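Local coordinates for fanconi-associated nuclease 1 homolog (Pseudomonas aeruginosa, PDB 5Y7Q), which belongs to the FAN1 family of nucleases and carries a VRR-NUC domain together with predicted helix-turn-helix and SAP domains, at residues Glu222-Ser227 with Gly429-Pro434; Tyr405-Leu410 with Leu526-Gln531; Gly416-Glu421 with Leu459-Asp464; Glu421-Ala426 with Ser483-Trp488. All coordinates share one frame; numbering follows the deposited sequence.

Contact 1 (Glu222-Ser227 with Gly429-Pro434); sequences ESVEFS and GAFFHP
Phe226 and Val224 from one loop close on the aromatic run Phe431-Phe432-His433 of another, and no hydrogen bond joins the two segments. Phe226 CG stands between its backbone N and carbonyl carbon (chi1 42°), which lays the ring along the backbone of that run. CB and CG both sit beside Phe431 O, Phe226 CG at 3.1 Å. That carbonyl stands over one face of the ring and is itself bonded to the hydroxyl of Ser230. Further out, Phe226 CD1 touches Phe431 CB at 3.9 Å, and CD2 also lies by Phe431 O. CE1 is near the His433 backbone O and N, while Phe226 CE2 reaches Phe432 C at 3.8 Å. At the tip, Phe226 CZ comes to 3.7 Å from His433 N. A long flat side chain suits this place because it can follow three consecutive residues.

Val224 makes the second contact. Its CG2 stands over the centre of the Phe431 ring, 3.7 Å from the centroid and 11° off the normal. This is an apolar contact between two irregular loops, built on an aromatic CH-pi pair, joining the loop between helices 209-215 and 236-253 to that between helices 420-423 and 447-450, with helix 42-57 against Phe226.

Contact 2 (Tyr405-Leu410 with Leu526-Gln531); sequences YVENGL and LPDLIQ
Tyr405 and Leu529 are brought together by their first torsions: CG of the tyrosine lies trans to its own nitrogen (chi1 -171°), and CG of the leucine lies trans to its carbonyl carbon (chi1 -54°). Leu529 CD2 thereby comes against Tyr405 CB at 3.7 Å. The two residues form an antiparallel, non-hydrogen-bonded pair, with both side chains on the same face of the sheet. At its edge the tyrosine ring meets Asp528 O, 3.3 Å from Tyr405 CD2. The same oxygen accepts the bond from Val406 N at 2.9 Å, nearly straight at the hydrogen (163°).

The chain then enters a helix through a type I' turn, Val406 to Gly409, closed by Gly409 N to Val406 O. Glu407 and Asn408 take positive phi, which asparagine accepts readily. Two apolar pairs back the turn: the beta-branched Val406 and Ile530 meet through their CG2 atoms at 3.4 Å, and Leu410 CD2 reaches Ile530 CD1. Leu526 CD1 packs on the CB of Asn408 at 3.5 Å. Glu407 CA-H points at Pro527 O.

Beyond the two segments, Asp528 OD2 accepts from Val544 N and its N donates to Glu543 OE1. The mixed sheet is as expected of VRR-NUC domains, members of the PD-(D/E)XK superfamily. Strand 529-533 runs between strands 402-405 and 538-545, helix 388-396 touches Tyr405 and Leu529, and helix 409-418 leaves from the turn.

Contact 3 (Gly416-Glu421 with Leu459-Asp464); sequences GLLCWE and LGRLED
Gly460 O accepts a 2.7 Å bond from Glu463 N, helping to shape the turn that sets Leu459, Arg461 and Leu462 against Leu418 and Cys419. Across the contact itself everything is apolar. Leu418 has the largest share of it: its CG lies opposite the backbone nitrogen (chi1 -175°), which carries the forked end out from the helix so that each methyl finds a different partner. Leu418 CD2 packs on Leu462 at 3.8 Å from CG and 3.9 Å from CD2, while Leu418 CD1 lies 4.1 Å from Arg461 CD. Arg461 is an exposed residue, and the methylenes of its chain lie over the leucine.

Cys419 makes the other touch, with SG 3.7 Å from Leu459 CD2. It stands between helices 409-418 and 420-423, leaving helical geometry and taking the N-cap position of the next helix. A small apolar side chain there meets Leu459, Phe455 and Cys458.

Leu459 also touches Arg509 and Glu513, and Leu462 touches Leu508 and Arg509, all of helix 505-517, and Arg461 lies against Ala470 of helix 467-478. The junction of helices 409-418 and 420-423 is thereby packed against the end of helix 452-460.

Contact 4 (Glu421-Ala426 with Ser483-Trp488); sequences EAIFAA and SPFVYW
The rings of Phe424 and Phe485 both meet the opposite segment at an edge. Ser483 CB lies near the plane of the Phe424 ring, 4.1 Å from Phe424 CZ, and Ile423 CD1 approaches the edge of Phe485, 3.7 Å from CD1 and 3.9 Å from CE1. One face of Phe485 is covered from within its own segment by Pro484 CB, 4.1 Å above the ring centre, and the ring also meets Phe415 of helix 409-418 edge-to-face.

Ile423 bridges the proline and the phenylalanine. Its CG1 stands opposite the carbonyl carbon (chi1 -71°) and the chain then extends, which sends CD1 to the Phe485 ring, whereas the other branch, Ile423 CG2, packs on Pro484 CG at 4.1 Å. A beta-branched residue serves well here, offering two methyl groups to two neighbours. Phe424, the first residue beyond the helical turn, reaches Pro484 CD more loosely, at 4.4 Å from Phe424 CZ.

An ST motif holds residues 483-486: Ser483 OG accepts a bond from Val486 N at 3.1 Å, bent to 140° at the hydrogen. Serine can do this because its hydroxyl sits one bond from CB and folds back over the chain, while CB lies by the Phe424 ring edge. Pro484, with its fixed phi, fits the position after the serine. At the end of helix 420-423, Arg451 binds the carbonyl oxygens of Ala422 and Ile423. Phe424 also meets Trp420, and its other neighbours include Phe431 and Glu222 from the loops of contact 1.

In the fold
From the N terminus, contact 1 opens first at 222-227 and closes at 429-434 over a largely helical span of 201 residues. Inside it begin the other three, at 405-410, 416-421 and 421-426, so contact 1 crosses them all. Contact 3 then closes at 459-464, contact 4 at 483-488 and contact 2 at 526-531; contacts 3 and 4 cross each other, share Glu421 and nest inside contact 2. Together they join the sheet edge, helices 409-418, 420-423 and 452-460, the loops holding 222-227 and 429-434, and the loop after helix 467-478. Glu222 to Trp420 ties contact 1 to contact 3, whereas contacts 1 and 2 stay about 17 Å apart at their nearest atoms.

Contact 1 (Glu222-Ser227 with Gly429-Pro434)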
loop_
_atom_site.group_PDB
_atom_site.type_symbol
_atom_site.label_atom_id
_atom_site.label_comp_id
_atom_site.label_asym_id
_atom_site.label_seq_id
_atom_site.Cartn_x
_atom_site.Cartn_y
_atom_site.Cartn_z
ATOM N N GLU A 222 -8.038 5.310 15.317
ATOM C CA GLU A 222 -8.191 4.887 16.705
ATOM C C GLU A 222 -7.084 5.490 17.552
ATOM O O GLU A 222 -5.933 5.582 17.119
ATOM C CB GLU A 222 -8.177 3.364 16.825
ATOM C CG GLU A 222 -8.073 2.818 18.262
ATOM C CD GLU A 222 -9.353 2.957 19.098
ATOM O OE1 GLU A 222 -9.786 4.092 19.421
ATOM O OE2 GLU A 222 -9.921 1.910 19.462
ATOM N N SER A 223 -7.444 5.934 18.752
ATOM C CA SER A 223 -6.500 6.582 19.652
ATOM C C SER A 223 -5.871 5.525 20.545
ATOM O O SER A 223 -6.580 4.823 21.266
ATOM C CB SER A 223 -7.197 7.653 20.487
ATOM O OG SER A 223 -7.135 7.325 21.859
ATOM N N VAL A 224 -4.554 5.380 20.469
ATOM C CA VAL A 224 -3.808 4.502 21.360
ATOM C C VAL A 224 -2.996 5.372 22.297
ATOM O O VAL A 224 -2.448 6.403 21.881
ATOM C CB VAL A 224 -2.874 3.544 20.603
ATOM C CG1 VAL A 224 -2.195 2.609 21.571
ATOM C CG2 VAL A 224 -3.628 2.785 19.558
ATOM N N GLU A 225 -2.917 4.964 23.557
ATOM C CA GLU A 225 -2.015 5.616 24.496
ATOM C C GLU A 225 -0.722 4.809 24.519
ATOM O O GLU A 225 -0.691 3.684 25.023
ATOM C CB GLU A 225 -2.659 5.751 25.877
ATOM C CG GLU A 225 -3.843 6.776 25.942
ATOM C CD GLU A 225 -3.613 8.097 25.142
ATOM O OE1 GLU A 225 -3.825 8.121 23.903
ATOM O OE2 GLU A 225 -3.236 9.123 25.752
ATOM N N PHE A 226 0.341 5.393 23.963
ATOM C CA PHE A 226 1.634 4.750 23.793
ATOM C C PHE A 226 2.694 5.541 24.547
ATOM O O PHE A 226 2.487 6.699 24.923
ATOM C CB PHE A 226 2.018 4.631 22.312
ATOM C CG PHE A 226 1.717 5.863 21.509
ATOM C CD1 PHE A 226 0.522 5.974 20.811
ATOM C CD2 PHE A 226 2.622 6.917 21.455
ATOM C CE1 PHE A 226 0.229 7.119 20.069
ATOM C CE2 PHE A 226 2.343 8.070 20.718
ATOM C CZ PHE A 226 1.137 8.171 20.022
ATOM N N SER A 227 3.832 4.892 24.776
ATOM C CA SER A 227 4.879 5.483 25.597
ATOM C C SER A 227 5.403 6.770 24.970
ATOM O O SER A 227 5.518 6.887 23.748
ATOM C CB SER A 227 6.026 4.489 25.787
ATOM O OG SER A 227 6.577 4.113 24.538
ATOM N N GLY A 429 6.442 0.126 20.562
ATOM C CA GLY A 429 6.825 0.284 19.176
ATOM C C GLY A 429 5.734 0.012 18.160
ATOM O O GLY A 429 6.016 0.046 16.955
ATOM N N ALA A 430 4.510 -0.297 18.597
ATOM C CA ALA A 430 3.442 -0.563 17.642
ATOM C C ALA A 430 2.764 0.704 17.147
ATOM O O ALA A 430 2.304 0.732 15.999
ATOM C CB ALA A 430 2.410 -1.509 18.246
ATOM N N PHE A 431 2.658 1.736 17.989
ATOM C CA PHE A 431 2.060 3.019 17.613
ATOM C C PHE A 431 2.936 4.154 18.147
ATOM O O PHE A 431 3.179 4.237 19.360
ATOM C CB PHE A 431 0.631 3.152 18.155
ATOM C CG PHE A 431 -0.269 1.982 17.835
ATOM C CD1 PHE A 431 -1.216 2.076 16.815
ATOM C CD2 PHE A 431 -0.201 0.800 18.564
ATOM C CE1 PHE A 431 -2.067 1.001 16.507
ATOM C CE2 PHE A 431 -1.054 -0.292 18.247
ATOM C CZ PHE A 431 -1.987 -0.184 17.211
ATOM N N PHE A 432 3.492 4.962 17.235
ATOM C CA PHE A 432 4.226 6.176 17.574
ATOM C C PHE A 432 3.580 7.510 17.149
ATOM O O PHE A 432 4.253 8.550 17.236
ATOM C CB PHE A 432 5.658 6.082 17.051
ATOM C CG PHE A 432 5.786 5.348 15.773
ATOM C CD1 PHE A 432 5.891 6.040 14.581
ATOM C CD2 PHE A 432 5.811 3.963 15.756
ATOM C CE1 PHE A 432 6.016 5.370 13.398
ATOM C CE2 PHE A 432 5.919 3.283 14.565
ATOM C CZ PHE A 432 6.027 3.986 13.384
ATOM N N HIS A 433 2.356 7.532 16.623
ATOM C CA HIS A 433 1.725 8.813 16.316
ATOM C C HIS A 433 0.213 8.604 16.172
ATOM O O HIS A 433 -0.268 7.466 16.161
ATOM C CB HIS A 433 2.333 9.431 15.045
ATOM C CG HIS A 433 2.347 8.501 13.874
ATOM N ND1 HIS A 433 1.202 8.134 13.199
ATOM C CD2 HIS A 433 3.366 7.845 13.267
ATOM C CE1 HIS A 433 1.518 7.300 12.223
ATOM N NE2 HIS A 433 2.828 7.128 12.228
ATOM N N PRO A 434 -0.564 9.685 16.048
ATOM C CA PRO A 434 -2.029 9.558 16.066
ATOM C C PRO A 434 -2.655 8.920 14.838
ATOM O O PRO A 434 -3.879 8.763 14.829
ATOM C CB PRO A 434 -2.502 11.011 16.203
ATOM C CG PRO A 434 -1.405 11.701 16.794
ATOM C CD PRO A 434 -0.172 11.093 16.227
#

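Contact 2 (Tyr405-Leu410 with Leu526-Gln531)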
loop_
_atom_site.group_PDB
_atom_site.type_symbol
_atom_site.label_atom_id
_atom_site.label_comp_id
_atom_site.label_asym_id
_atom_site.label_seq_id
_atom_site.Cartn_x
_atom_site.Cartn_y
_atom_site.Cartn_z
ATOM N N TYR A 405 -22.786 -9.951 -1.424
ATOM C CA TYR A 405 -21.514 -9.915 -2.130
ATOM C C TYR A 405 -20.506 -9.303 -1.162
ATOM O O TYR A 405 -20.518 -8.090 -0.924
ATOM C CB TYR A 405 -21.673 -9.096 -3.408
ATOM C CG TYR A 405 -20.509 -9.132 -4.366
ATOM C CD1 TYR A 405 -20.548 -8.426 -5.557
ATOM C CD2 TYR A 405 -19.382 -9.885 -4.089
ATOM C CE1 TYR A 405 -19.485 -8.455 -6.436
ATOM C CE2 TYR A 405 -18.316 -9.920 -4.960
ATOM C CZ TYR A 405 -18.366 -9.202 -6.132
ATOM O OH TYR A 405 -17.286 -9.251 -6.993
ATOM N N VAL A 406 -19.610 -10.135 -0.639
ATOM C CA VAL A 406 -18.784 -9.781 0.511
ATOM C C VAL A 406 -17.301 -10.032 0.257
ATOM O O VAL A 406 -16.478 -9.181 0.585
ATOM C CB VAL A 406 -19.262 -10.523 1.763
ATOM C CG1 VAL A 406 -20.520 -9.885 2.236
ATOM C CG2 VAL A 406 -19.467 -11.989 1.447
ATOM N N GLU A 407 -16.936 -11.252 -0.134
ATOM C CA GLU A 407 -15.598 -11.612 -0.625
ATOM C C GLU A 407 -14.498 -11.226 0.365
ATOM O O GLU A 407 -13.720 -10.301 0.166
ATOM C CB GLU A 407 -15.316 -11.039 -2.023
ATOM C CG GLU A 407 -15.258 -9.534 -2.206
ATOM C CD GLU A 407 -14.794 -9.135 -3.602
ATOM O OE1 GLU A 407 -14.163 -9.980 -4.284
ATOM O OE2 GLU A 407 -15.073 -7.983 -4.016
ATOM N N ASN A 408 -14.446 -11.996 1.440
ATOM C CA ASN A 408 -13.474 -11.903 2.533
ATOM C C ASN A 408 -13.632 -10.633 3.372
ATOM O O ASN A 408 -12.988 -10.527 4.409
ATOM C CB ASN A 408 -12.006 -12.096 2.083
ATOM C CG ASN A 408 -11.389 -10.875 1.438
ATOM O OD1 ASN A 408 -11.306 -9.811 2.045
ATOM N ND2 ASN A 408 -10.894 -11.042 0.204
ATOM N N GLY A 409 -14.540 -9.724 3.023
ATOM C CA GLY A 409 -14.796 -8.595 3.895
ATOM C C GLY A 409 -15.629 -8.910 5.124
ATOM O O GLY A 409 -15.462 -8.271 6.172
ATOM N N LEU A 410 -16.547 -9.870 5.030
ATOM C CA LEU A 410 -17.360 -10.186 6.201
ATOM C C LEU A 410 -16.551 -10.949 7.246
ATOM O O LEU A 410 -16.543 -10.583 8.429
ATOM C CB LEU A 410 -18.596 -10.973 5.800
ATOM C CG LEU A 410 -19.223 -11.613 7.036
ATOM C CD1 LEU A 410 -19.889 -10.552 7.906
ATOM C CD2 LEU A 410 -20.184 -12.725 6.641
ATOM N N LEU A 526 -11.443 -15.456 -0.199
ATOM C CA LEU A 526 -12.692 -16.036 0.247
ATOM C C LEU A 526 -13.762 -15.860 -0.832
ATOM O O LEU A 526 -13.671 -14.955 -1.664
ATOM C CB LEU A 526 -13.142 -15.389 1.556
ATOM C CG LEU A 526 -12.377 -15.746 2.837
ATOM C CD1 LEU A 526 -10.906 -15.334 2.802
ATOM C CD2 LEU A 526 -13.029 -15.110 4.021
ATOM N N PRO A 527 -14.782 -16.724 -0.840
ATOM C CA PRO A 527 -15.775 -16.706 -1.918
ATOM C C PRO A 527 -16.481 -15.367 -2.087
ATOM O O PRO A 527 -16.706 -14.630 -1.129
ATOM C CB PRO A 527 -16.759 -17.792 -1.483
ATOM C CG PRO A 527 -15.899 -18.751 -0.758
ATOM C CD PRO A 527 -14.969 -17.892 0.033
ATOM N N ASP A 528 -16.869 -15.085 -3.334
ATOM C CA ASP A 528 -17.532 -13.822 -3.655
ATOM C C ASP A 528 -18.739 -13.601 -2.768
ATOM O O ASP A 528 -18.898 -12.527 -2.174
ATOM C CB ASP A 528 -17.970 -13.789 -5.124
ATOM C CG ASP A 528 -16.806 -13.884 -6.107
ATOM O OD1 ASP A 528 -15.781 -13.169 -5.940
ATOM O OD2 ASP A 528 -16.931 -14.667 -7.077
ATOM N N LEU A 529 -19.599 -14.612 -2.659
ATOM C CA LEU A 529 -20.919 -14.430 -2.088
ATOM C C LEU A 529 -21.087 -15.274 -0.839
ATOM O O LEU A 529 -20.402 -16.280 -0.619
ATOM C CB LEU A 529 -22.030 -14.804 -3.075
ATOM C CG LEU A 529 -22.095 -14.177 -4.457
ATOM C CD1 LEU A 529 -23.319 -14.730 -5.164
ATOM C CD2 LEU A 529 -22.160 -12.676 -4.409
ATOM N N ILE A 530 -22.049 -14.863 -0.039
ATOM C CA ILE A 530 -22.493 -15.662 1.082
ATOM C C ILE A 530 -24.023 -15.555 1.162
ATOM O O ILE A 530 -24.594 -14.464 1.043
ATOM C CB ILE A 530 -21.787 -15.199 2.373
ATOM C CG1 ILE A 530 -22.117 -16.163 3.535
ATOM C CG2 ILE A 530 -22.115 -13.694 2.660
ATOM C CD1 ILE A 530 -21.182 -16.080 4.766
ATOM N N GLN A 531 -24.701 -16.682 1.310
ATOM C CA GLN A 531 -26.146 -16.646 1.421
ATOM C C GLN A 531 -26.576 -17.244 2.753
ATOM O O GLN A 531 -25.974 -18.205 3.252
ATOM C CB GLN A 531 -26.854 -17.345 0.243
ATOM C CG GLN A 531 -26.100 -18.432 -0.478
ATOM C CD GLN A 531 -27.042 -19.299 -1.314
ATOM O OE1 GLN A 531 -28.219 -18.959 -1.492
ATOM N NE2 GLN A 531 -26.539 -20.426 -1.813
#

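Contact 3 (Gly416-Glu421 with Leu459-Asp464)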
loop_
_atom_site.group_PDB
_atom_site.type_symbol
_atom_site.label_atom_id
_atom_site.label_comp_id
_atom_site.label_asym_id
_atom_site.label_seq_id
_atom_site.Cartn_x
_atom_site.Cartn_y
_atom_site.Cartn_z
ATOM N N GLY A 416 -11.776 -8.583 12.894
ATOM C CA GLY A 416 -11.254 -7.327 13.378
ATOM C C GLY A 416 -12.109 -6.732 14.469
ATOM O O GLY A 416 -11.600 -6.025 15.349
ATOM N N LEU A 417 -13.412 -7.009 14.432
ATOM C CA LEU A 417 -14.288 -6.559 15.500
ATOM C C LEU A 417 -14.013 -7.325 16.783
ATOM O O LEU A 417 -13.852 -6.724 17.855
ATOM C CB LEU A 417 -15.744 -6.703 15.072
ATOM C CG LEU A 417 -16.063 -5.545 14.122
ATOM C CD1 LEU A 417 -17.387 -5.806 13.407
ATOM C CD2 LEU A 417 -16.062 -4.175 14.875
ATOM N N LEU A 418 -13.963 -8.656 16.706
ATOM C CA LEU A 418 -13.754 -9.402 17.944
ATOM C C LEU A 418 -12.402 -9.053 18.541
ATOM O O LEU A 418 -12.294 -8.733 19.737
ATOM C CB LEU A 418 -13.868 -10.908 17.693
ATOM C CG LEU A 418 -13.795 -11.833 18.894
ATOM C CD1 LEU A 418 -14.773 -11.414 20.014
ATOM C CD2 LEU A 418 -14.072 -13.258 18.420
ATOM N N CYS A 419 -11.376 -9.031 17.697
ATOM C CA CYS A 419 -9.997 -8.943 18.136
ATOM C C CYS A 419 -9.474 -7.522 18.172
ATOM O O CYS A 419 -8.268 -7.326 18.337
ATOM C CB CYS A 419 -9.131 -9.829 17.257
ATOM S SG CYS A 419 -9.429 -11.541 17.664
ATOM N N TRP A 420 -10.357 -6.541 17.987
ATOM C CA TRP A 420 -9.988 -5.128 17.992
ATOM C C TRP A 420 -9.063 -4.749 19.149
ATOM O O TRP A 420 -8.061 -4.052 18.954
ATOM C CB TRP A 420 -11.260 -4.300 18.065
ATOM C CG TRP A 420 -11.039 -2.886 17.876
ATOM C CD1 TRP A 420 -10.674 -1.979 18.824
ATOM C CD2 TRP A 420 -11.197 -2.162 16.657
ATOM N NE1 TRP A 420 -10.582 -0.724 18.263
ATOM C CE2 TRP A 420 -10.901 -0.811 16.932
ATOM C CE3 TRP A 420 -11.552 -2.523 15.359
ATOM C CZ2 TRP A 420 -10.949 0.181 15.949
ATOM C CZ3 TRP A 420 -11.596 -1.529 14.373
ATOM C CH2 TRP A 420 -11.302 -0.201 14.677
ATOM N N GLU A 421 -9.400 -5.179 20.368
ATOM C CA GLU A 421 -8.648 -4.738 21.533
ATOM C C GLU A 421 -7.246 -5.318 21.561
ATOM O O GLU A 421 -6.359 -4.726 22.186
ATOM C CB GLU A 421 -9.404 -5.083 22.818
ATOM C CG GLU A 421 -10.075 -3.874 23.464
ATOM C CD GLU A 421 -11.588 -3.849 23.285
ATOM O OE1 GLU A 421 -12.238 -4.891 23.539
ATOM O OE2 GLU A 421 -12.124 -2.781 22.900
ATOM N N LEU A 459 -10.530 -14.295 21.184
ATOM C CA LEU A 459 -11.046 -15.495 20.532
ATOM C C LEU A 459 -11.813 -16.380 21.504
ATOM O O LEU A 459 -12.767 -17.065 21.105
ATOM C CB LEU A 459 -9.897 -16.279 19.919
ATOM C CG LEU A 459 -9.110 -15.545 18.855
ATOM C CD1 LEU A 459 -8.023 -16.468 18.380
ATOM C CD2 LEU A 459 -10.044 -15.139 17.719
ATOM N N GLY A 460 -11.403 -16.381 22.777
ATOM C CA GLY A 460 -12.106 -17.146 23.784
ATOM C C GLY A 460 -13.587 -16.843 23.835
ATOM O O GLY A 460 -14.394 -17.754 24.019
ATOM N N ARG A 461 -13.974 -15.578 23.620
ATOM C CA ARG A 461 -15.396 -15.241 23.702
ATOM C C ARG A 461 -16.241 -16.046 22.720
ATOM O O ARG A 461 -17.472 -16.018 22.827
ATOM C CB ARG A 461 -15.638 -13.749 23.455
ATOM C CG ARG A 461 -14.668 -12.815 24.159
ATOM C CD ARG A 461 -15.138 -11.360 24.144
ATOM N NE ARG A 461 -15.884 -11.033 25.356
ATOM C CZ ARG A 461 -16.116 -9.797 25.789
ATOM N NH1 ARG A 461 -15.655 -8.750 25.106
ATOM N NH2 ARG A 461 -16.806 -9.610 26.914
ATOM N N LEU A 462 -15.612 -16.757 21.776
ATOM C CA LEU A 462 -16.346 -17.647 20.892
ATOM C C LEU A 462 -16.822 -18.923 21.598
ATOM O O LEU A 462 -17.800 -19.535 21.150
ATOM C CB LEU A 462 -15.473 -18.007 19.689
ATOM C CG LEU A 462 -15.044 -16.969 18.649
ATOM C CD1 LEU A 462 -13.964 -17.551 17.754
ATOM C CD2 LEU A 462 -16.215 -16.508 17.801
ATOM N N GLU A 463 -16.154 -19.340 22.686
ATOM C CA GLU A 463 -16.501 -20.580 23.384
ATOM C C GLU A 463 -17.705 -20.395 24.312
ATOM O O GLU A 463 -18.574 -21.274 24.388
ATOM C CB GLU A 463 -15.283 -21.101 24.157
ATOM C CG GLU A 463 -13.949 -20.967 23.389
ATOM C CD GLU A 463 -13.899 -21.748 22.059
ATOM O OE1 GLU A 463 -13.719 -22.980 22.118
ATOM O OE2 GLU A 463 -14.015 -21.144 20.960
ATOM N N ASP A 464 -17.778 -19.271 25.024
ATOM C CA ASP A 464 -19.013 -18.860 25.680
ATOM C C ASP A 464 -19.906 -18.158 24.659
ATOM O O ASP A 464 -19.648 -18.171 23.451
ATOM C CB ASP A 464 -18.711 -17.969 26.873
ATOM C CG ASP A 464 -17.302 -17.454 26.856
ATOM O OD1 ASP A 464 -16.401 -18.229 26.468
ATOM O OD2 ASP A 464 -17.093 -16.279 27.225
#

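Contact 4 (Glu421-Ala426 with Ser483-Trp488)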
loop_
_atom_site.group_PDB
_atom_site.type_symbol
_atom_site.label_atom_id
_atom_site.label_comp_id
_atom_site.label_asym_id
_atom_site.label_seq_id
_atom_site.Cartn_x
_atom_site.Cartn_y
_atom_site.Cartn_z
ATOM N N GLU A 421 -9.400 -5.179 20.368
ATOM C CA GLU A 421 -8.648 -4.738 21.533
ATOM C C GLU A 421 -7.246 -5.318 21.561
ATOM O O GLU A 421 -6.359 -4.726 22.186
ATOM C CB GLU A 421 -9.404 -5.083 22.818
ATOM C CG GLU A 421 -10.075 -3.874 23.464
ATOM C CD GLU A 421 -11.588 -3.849 23.285
ATOM O OE1 GLU A 421 -12.238 -4.891 23.539
ATOM O OE2 GLU A 421 -12.124 -2.781 22.900
ATOM N N ALA A 422 -7.026 -6.458 20.906
ATOM C CA ALA A 422 -5.667 -6.972 20.744
ATOM C C ALA A 422 -4.944 -6.334 19.562
ATOM O O ALA A 422 -3.724 -6.133 19.609
ATOM C CB ALA A 422 -5.691 -8.481 20.567
ATOM N N ILE A 423 -5.667 -6.060 18.475
ATOM C CA ILE A 423 -5.018 -5.527 17.287
ATOM C C ILE A 423 -4.437 -4.153 17.579
ATOM O O ILE A 423 -3.336 -3.822 17.124
ATOM C CB ILE A 423 -6.028 -5.530 16.127
ATOM C CG1 ILE A 423 -6.284 -6.972 15.693
ATOM C CG2 ILE A 423 -5.544 -4.710 14.945
ATOM C CD1 ILE A 423 -7.463 -7.092 14.779
ATOM N N PHE A 424 -5.138 -3.367 18.389
ATOM C CA PHE A 424 -4.756 -2.017 18.789
ATOM C C PHE A 424 -4.048 -1.945 20.144
ATOM O O PHE A 424 -4.013 -0.871 20.758
ATOM C CB PHE A 424 -5.978 -1.102 18.754
ATOM C CG PHE A 424 -6.414 -0.794 17.363
ATOM C CD1 PHE A 424 -5.736 0.141 16.610
ATOM C CD2 PHE A 424 -7.463 -1.478 16.777
ATOM C CE1 PHE A 424 -6.127 0.406 15.328
ATOM C CE2 PHE A 424 -7.838 -1.218 15.473
ATOM C CZ PHE A 424 -7.180 -0.285 14.761
ATOM N N ALA A 425 -3.592 -3.067 20.681
ATOM C CA ALA A 425 -2.895 -3.004 21.956
ATOM C C ALA A 425 -1.632 -2.160 21.834
ATOM O O ALA A 425 -0.998 -2.097 20.781
ATOM C CB ALA A 425 -2.550 -4.406 22.451
ATOM N N ALA A 426 -1.243 -1.569 22.959
ATOM C CA ALA A 426 -0.195 -0.562 23.113
ATOM C C ALA A 426 1.182 -1.208 23.262
ATOM O O ALA A 426 2.017 -0.726 24.033
ATOM C CB ALA A 426 -0.504 0.362 24.292
ATOM N N SER A 483 -8.996 0.765 10.169
ATOM C CA SER A 483 -8.453 -0.472 10.718
ATOM C C SER A 483 -7.985 -1.349 9.574
ATOM O O SER A 483 -8.420 -1.181 8.428
ATOM C CB SER A 483 -9.494 -1.226 11.553
ATOM O OG SER A 483 -10.453 -1.819 10.683
ATOM N N PRO A 484 -7.104 -2.300 9.843
ATOM C CA PRO A 484 -6.723 -3.229 8.767
ATOM C C PRO A 484 -7.849 -4.160 8.297
ATOM O O PRO A 484 -7.945 -4.429 7.090
ATOM C CB PRO A 484 -5.553 -4.005 9.395
ATOM C CG PRO A 484 -5.794 -3.915 10.896
ATOM C CD PRO A 484 -6.414 -2.576 11.120
ATOM N N PHE A 485 -8.648 -4.742 9.203
ATOM C CA PHE A 485 -9.552 -5.823 8.807
ATOM C C PHE A 485 -11.042 -5.481 8.712
ATOM O O PHE A 485 -11.822 -6.358 8.315
ATOM C CB PHE A 485 -9.398 -7.007 9.755
ATOM C CG PHE A 485 -8.002 -7.468 9.900
ATOM C CD1 PHE A 485 -7.330 -7.310 11.107
ATOM C CD2 PHE A 485 -7.347 -8.052 8.840
ATOM C CE1 PHE A 485 -6.030 -7.740 11.253
ATOM C CE2 PHE A 485 -6.039 -8.492 8.979
ATOM C CZ PHE A 485 -5.377 -8.327 10.190
ATOM N N VAL A 486 -11.486 -4.277 9.070
ATOM C CA VAL A 486 -12.918 -4.027 9.224
ATOM C C VAL A 486 -13.386 -3.106 8.113
ATOM O O VAL A 486 -12.982 -1.938 8.055
ATOM C CB VAL A 486 -13.266 -3.442 10.598
ATOM C CG1 VAL A 486 -14.744 -3.090 10.650
ATOM C CG2 VAL A 486 -12.909 -4.433 11.701
ATOM N N TYR A 487 -14.269 -3.624 7.256
ATOM C CA TYR A 487 -14.848 -2.874 6.148
ATOM C C TYR A 487 -16.255 -2.453 6.575
ATOM O O TYR A 487 -17.213 -3.194 6.360
ATOM C CB TYR A 487 -14.918 -3.750 4.890
ATOM C CG TYR A 487 -13.635 -4.444 4.416
ATOM C CD1 TYR A 487 -13.070 -4.130 3.179
ATOM C CD2 TYR A 487 -13.017 -5.427 5.173
ATOM C CE1 TYR A 487 -11.917 -4.747 2.722
ATOM C CE2 TYR A 487 -11.871 -6.057 4.724
ATOM C CZ TYR A 487 -11.321 -5.709 3.495
ATOM O OH TYR A 487 -10.173 -6.333 3.046
ATOM N N TRP A 488 -16.407 -1.206 7.030
ATOM C CA TRP A 488 -17.676 -0.732 7.588
ATOM C C TRP A 488 -18.694 -0.415 6.505
ATOM O O TRP A 488 -19.909 -0.509 6.736
ATOM C CB TRP A 488 -17.483 0.543 8.414
ATOM C CG TRP A 488 -16.444 0.503 9.442
ATOM C CD1 TRP A 488 -15.171 0.965 9.324
ATOM C CD2 TRP A 488 -16.574 -0.002 10.789
ATOM N NE1 TRP A 488 -14.498 0.774 10.503
ATOM C CE2 TRP A 488 -15.332 0.180 11.417
ATOM C CE3 TRP A 488 -17.620 -0.594 11.516
ATOM C CZ2 TRP A 488 -15.094 -0.222 12.725
ATOM C CZ3 TRP A 488 -17.387 -0.979 12.827
ATOM C CH2 TRP A 488 -16.135 -0.787 13.417
#